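Local coordinates for protein importin-95 (PDB 4XRI) that probably carries protein cargo into the nucleus as an importin-beta-type transport receptor built of HEAT repeats, and is expected to bind a small GTPase, at residues E285-K289 with E351-S355; G726-E730 with A777-K783. The protein carries 2 engineered substitutions. The contacts are given in a common frame with arbitrary orientation. Numbering follows the deposited sequence.

Interaction 1: E285-K289 with E351-S355; sequences EDVAK and EYNIS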
loop_
_atom_site.group_PDB
_atom_site.type_symbol
_atom_site.label_atom_id
_atom_site.label_comp_id
_atom_site.label_asym_id
_atom_site.label_seq_id
_atom_site.Cartn_x
_atom_site.Cartn_y
_atom_site.Cartn_z
ATOM N N GLU A 285 3.804 26.792 -12.971
ATOM C CA GLU A 285 3.046 25.780 -12.243
ATOM C C GLU A 285 3.935 24.679 -11.671
ATOM O O GLU A 285 3.632 24.113 -10.619
ATOM C CB GLU A 285 1.972 25.162 -13.145
ATOM C CG GLU A 285 1.115 24.114 -12.446
ATOM C CD GLU A 285 -0.205 23.866 -13.146
ATOM O OE1 GLU A 285 -0.492 24.563 -14.141
ATOM O OE2 GLU A 285 -0.957 22.976 -12.696
ATOM N N ASP A 286 5.044 24.394 -12.344
ATOM C CA ASP A 286 5.916 23.302 -11.922
ATOM C C ASP A 286 6.681 23.606 -10.632
ATOM O O ASP A 286 6.839 22.724 -9.789
ATOM C CB ASP A 286 6.900 22.943 -13.038
ATOM C CG ASP A 286 6.222 22.276 -14.219
ATOM O OD1 ASP A 286 5.706 21.154 -14.046
ATOM O OD2 ASP A 286 6.206 22.868 -15.319
ATOM N N VAL A 287 7.157 24.838 -10.463
ATOM C CA VAL A 287 7.857 25.181 -9.227
ATOM C C VAL A 287 6.833 25.418 -8.124
ATOM O O VAL A 287 7.114 25.196 -6.944
ATOM C CB VAL A 287 8.772 26.423 -9.382
ATOM C CG1 VAL A 287 8.879 26.838 -10.830
ATOM C CG2 VAL A 287 8.303 27.583 -8.512
ATOM N N ALA A 288 5.639 25.854 -8.518
ATOM C CA ALA A 288 4.543 26.025 -7.575
ATOM C C ALA A 288 4.175 24.673 -6.976
ATOM O O ALA A 288 3.965 24.554 -5.769
ATOM C CB ALA A 288 3.335 26.658 -8.251
ATOM N N LYS A 289 4.108 23.657 -7.834
ATOM C CA LYS A 289 3.847 22.284 -7.404
ATOM C C LYS A 289 4.883 21.796 -6.402
ATOM O O LYS A 289 4.547 21.169 -5.397
ATOM C CB LYS A 289 3.831 21.334 -8.603
ATOM C CG LYS A 289 2.578 21.373 -9.454
ATOM C CD LYS A 289 2.661 20.303 -10.531
ATOM C CE LYS A 289 1.547 20.427 -11.544
ATOM N NZ LYS A 289 1.661 19.369 -12.584
ATOM N N GLU A 351 -5.027 13.614 -12.787
ATOM C CA GLU A 351 -3.975 14.476 -13.297
ATOM C C GLU A 351 -3.540 15.376 -12.155
ATOM O O GLU A 351 -4.359 16.088 -11.574
ATOM C CB GLU A 351 -4.455 15.298 -14.500
ATOM C CG GLU A 351 -3.459 16.339 -14.985
ATOM C CD GLU A 351 -3.886 17.757 -14.656
ATOM O OE1 GLU A 351 -4.840 17.924 -13.866
ATOM O OE2 GLU A 351 -3.271 18.705 -15.191
ATOM N N TYR A 352 -2.258 15.328 -11.817
ATOM C CA TYR A 352 -1.768 16.088 -10.678
ATOM C C TYR A 352 -1.442 17.518 -11.088
ATOM O O TYR A 352 -0.348 17.800 -11.574
ATOM C CB TYR A 352 -0.541 15.411 -10.064
ATOM C CG TYR A 352 -0.413 15.612 -8.569
ATOM C CD1 TYR A 352 -1.399 15.155 -7.702
ATOM C CD2 TYR A 352 0.697 16.245 -8.024
ATOM C CE1 TYR A 352 -1.287 15.330 -6.335
ATOM C CE2 TYR A 352 0.818 16.424 -6.657
ATOM C CZ TYR A 352 -0.177 15.964 -5.819
ATOM O OH TYR A 352 -0.062 16.140 -4.459
ATOM N N ASN A 353 -2.411 18.411 -10.909
ATOM C CA ASN A 353 -2.190 19.831 -11.138
ATOM C C ASN A 353 -2.006 20.554 -9.807
ATOM O O ASN A 353 -1.929 19.917 -8.757
ATOM C CB ASN A 353 -3.342 20.445 -11.944
ATOM C CG ASN A 353 -4.706 20.174 -11.332
ATOM O OD1 ASN A 353 -4.845 20.056 -10.115
ATOM N ND2 ASN A 353 -5.722 20.074 -12.183
ATOM N N ILE A 354 -1.939 21.879 -9.848
ATOM C CA ILE A 354 -1.650 22.651 -8.645
ATOM C C ILE A 354 -2.806 22.621 -7.639
ATOM O O ILE A 354 -2.584 22.671 -6.428
ATOM C CB ILE A 354 -1.301 24.119 -8.992
ATOM C CG1 ILE A 354 -0.775 24.856 -7.758
ATOM C CG2 ILE A 354 -2.497 24.842 -9.600
ATOM C CD1 ILE A 354 0.428 24.202 -7.123
ATOM N N SER A 355 -4.034 22.512 -8.138
ATOM C CA SER A 355 -5.209 22.577 -7.275
ATOM C C SER A 355 -5.381 21.307 -6.446
ATOM O O SER A 355 -5.761 21.365 -5.276
ATOM C CB SER A 355 -6.468 22.833 -8.107
ATOM O OG SER A 355 -6.663 21.810 -9.069
#

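Interaction 2: G726-E730 with A777-K783; sequences GGHFE and AMKTSNK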
loop_
_atom_site.group_PDB
_atom_site.type_symbol
_atom_site.label_atom_id
_atom_site.label_comp_id
_atom_site.label_asym_id
_atom_site.label_seq_id
_atom_site.Cartn_x
_atom_site.Cartn_y
_atom_site.Cartn_z
ATOM N N GLY A 726 -10.764 -34.208 16.251
ATOM C CA GLY A 726 -10.299 -34.724 17.528
ATOM C C GLY A 726 -9.267 -35.838 17.454
ATOM O O GLY A 726 -8.166 -35.650 16.932
ATOM N N GLY A 727 -9.633 -37.007 17.975
ATOM C CA GLY A 727 -8.746 -38.155 18.030
ATOM C C GLY A 727 -8.281 -38.649 16.673
ATOM O O GLY A 727 -7.256 -39.321 16.568
ATOM N N HIS A 728 -9.039 -38.321 15.631
ATOM C CA HIS A 728 -8.659 -38.669 14.265
ATOM C C HIS A 728 -7.315 -38.066 13.881
ATOM O O HIS A 728 -6.582 -38.632 13.072
ATOM C CB HIS A 728 -9.719 -38.202 13.268
ATOM C CG HIS A 728 -10.925 -39.084 13.199
ATOM N ND1 HIS A 728 -12.070 -38.839 13.923
ATOM C CD2 HIS A 728 -11.168 -40.203 12.476
ATOM C CE1 HIS A 728 -12.967 -39.773 13.655
ATOM N NE2 HIS A 728 -12.444 -40.611 12.780
ATOM N N PHE A 729 -6.991 -36.921 14.478
ATOM C CA PHE A 729 -5.804 -36.167 14.090
ATOM C C PHE A 729 -4.498 -36.896 14.406
ATOM O O PHE A 729 -3.442 -36.520 13.898
ATOM C CB PHE A 729 -5.799 -34.790 14.761
ATOM C CG PHE A 729 -4.907 -33.794 14.074
ATOM C CD1 PHE A 729 -5.366 -33.068 12.986
ATOM C CD2 PHE A 729 -3.605 -33.597 14.502
ATOM C CE1 PHE A 729 -4.545 -32.162 12.342
ATOM C CE2 PHE A 729 -2.781 -32.691 13.865
ATOM C CZ PHE A 729 -3.250 -31.971 12.785
ATOM N N GLU A 730 -4.565 -37.941 15.229
ATOM C CA GLU A 730 -3.372 -38.725 15.543
ATOM C C GLU A 730 -2.750 -39.276 14.260
ATOM O O GLU A 730 -1.534 -39.453 14.166
ATOM C CB GLU A 730 -3.697 -39.869 16.509
ATOM C CG GLU A 730 -2.475 -40.673 16.922
ATOM C CD GLU A 730 -2.796 -41.793 17.895
ATOM O OE1 GLU A 730 -3.993 -42.051 18.144
ATOM O OE2 GLU A 730 -1.843 -42.415 18.412
ATOM N N ALA A 777 -7.346 -31.379 20.696
ATOM C CA ALA A 777 -7.776 -32.621 20.057
ATOM C C ALA A 777 -7.265 -33.840 20.818
ATOM O O ALA A 777 -7.996 -34.812 21.020
ATOM C CB ALA A 777 -7.304 -32.668 18.611
ATOM N N MET A 778 -6.011 -33.780 21.252
ATOM C CA MET A 778 -5.391 -34.903 21.947
ATOM C C MET A 778 -5.876 -35.002 23.391
ATOM O O MET A 778 -5.948 -36.092 23.957
ATOM C CB MET A 778 -3.863 -34.783 21.902
ATOM C CG MET A 778 -3.269 -34.806 20.493
ATOM S SD MET A 778 -3.552 -36.347 19.593
ATOM C CE MET A 778 -4.996 -35.936 18.612
ATOM N N LYS A 779 -6.218 -33.861 23.980
ATOM C CA LYS A 779 -6.738 -33.844 25.341
ATOM C C LYS A 779 -8.119 -34.491 25.405
ATOM O O LYS A 779 -8.355 -35.391 26.212
ATOM C CB LYS A 779 -6.808 -32.414 25.877
ATOM C CG LYS A 779 -7.257 -32.326 27.327
ATOM C CD LYS A 779 -7.665 -30.910 27.680
ATOM C CE LYS A 779 -8.848 -30.466 26.835
ATOM N NZ LYS A 779 -9.143 -29.018 27.003
ATOM N N THR A 780 -9.022 -34.034 24.542
ATOM C CA THR A 780 -10.408 -34.496 24.552
ATOM C C THR A 780 -10.555 -35.945 24.095
ATOM O O THR A 780 -11.596 -36.569 24.313
ATOM C CB THR A 780 -11.300 -33.609 23.662
ATOM O OG1 THR A 780 -10.814 -33.633 22.314
ATOM C CG2 THR A 780 -11.302 -32.175 24.171
ATOM N N SER A 781 -9.516 -36.479 23.462
ATOM C CA SER A 781 -9.528 -37.872 23.031
ATOM C C SER A 781 -8.656 -38.724 23.944
ATOM O O SER A 781 -8.391 -39.890 23.651
ATOM C CB SER A 781 -9.055 -37.993 21.579
ATOM O OG SER A 781 -7.714 -37.559 21.437
ATOM N N ASN A 782 -8.219 -38.125 25.048
ATOM C CA ASN A 782 -7.367 -38.795 26.024
ATOM C C ASN A 782 -6.116 -39.386 25.387
ATOM O O ASN A 782 -5.752 -40.533 25.649
ATOM C CB ASN A 782 -8.152 -39.888 26.751
ATOM C CG ASN A 782 -9.325 -39.336 27.532
ATOM O OD1 ASN A 782 -10.467 -39.761 27.351
ATOM N ND2 ASN A 782 -9.050 -38.371 28.400
ATOM N N LYS A 783 -5.465 -38.593 24.543
ATOM C CA LYS A 783 -4.239 -39.016 23.879
ATOM C C LYS A 783 -3.096 -38.064 24.196
ATOM O O LYS A 783 -2.307 -37.735 23.322
ATOM C CB LYS A 783 -4.435 -39.087 22.363
ATOM C CG LYS A 783 -5.513 -40.049 21.889
ATOM C CD LYS A 783 -5.549 -40.103 20.367
ATOM C CE LYS A 783 -6.630 -41.049 19.870
ATOM N NZ LYS A 783 -6.587 -41.250 18.392
#

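Interaction 1: E285-K289 with E351-S355
Ile354 lays the end of its side chain over Ala288 and Lys289 in the first turn of helix 285-310: its CD1 stands 4.0 Å from CB of Ala288 and 4.2 Å from CG of Lys289, and it loses more surface to the contact than any other residue. Around this small apolar patch, two charged side chains one helical turn apart serve main-chain groups. Glu285 OE2 accepts from Ile354 N at 3.2 Å, occupying an amide in the first turn of helix 354-369, where no preceding turn supplies a carbonyl. Lys289, with chi2 to chi4 all t, extends until NZ donates to Tyr352 O at 2.7 Å. Donor and acceptor of the facing backbone are thus both met from one helix. Asn353 is the N-cap of helix 354-369, its OD1 accepting a weak bond from Ser355 N at 3.3 Å and a bond from Ser355 OG at 2.7 Å. Here the first turns of two helices meet, like end to like end, consistent with equivalent helices of successive repeats in a HEAT-repeat solenoid.

Interaction 2: G726-E730 with A777-K783
Lys783 gives up the largest area to the contact, and its extended side chain reaches back across the turn between helices 711-725 and 730-743. There Lys783 NZ donates to Gly727 O and to Glu730 OE1, each at 2.7 Å, the latter bond being part of a salt bridge. The lysine therefore ties a carbonyl of the 3-10 segment 727-729 to the carboxylate that follows it. What carries Lys783 into this position is the end of helix 754-780, a Schellman motif: Asn782, with positive phi, is C-prime, Lys783 N bonds to Met778 O at 2.6 Å and Asn782 N to Lys779 O at 3.0 Å. The turn after helix 711-725 thus packs on the C-terminal end of helix 754-780, the next helix but one; like ends meet, consistent with equivalent helices of neighbouring HEAT repeats. Gly727 meets the helix end closely, its CA 3.6 Å from CB of Ser781; a CB on the glycine would come within about 3.1 Å of that same atom. Met778 brings its CE to 3.6 Å from Gly726 O and 4.1 Å from CB of Phe729. Phe729 and Ala777 also touch Ala722 of helix 711-725, while Met778 and Glu730 both rest on Val786 of the short helix 784-787.

In the fold
Interactions 1 and 2 apply one principle at distant points of the same all-helical chain: a lysine ammonium group bonds to a main-chain carbonyl in the connection next to a helix. In interaction 1 Lys289 lies in a helix and the carbonyl just ahead of another; in interaction 2 Lys783 comes just after a helix. They lie in series along the sequence, on opposite sides of the chain's centre, with centres 66 Å apart and nearest atoms about 51 Å apart, so they do not touch. Interaction 2 is the more peripheral, its centre 42 Å from that of the chain against 24 Å for interaction 1. Within it, Glu730 also makes a weak hydrogen bond through OE2 to a glycerol, probably from the crystallisation liquor.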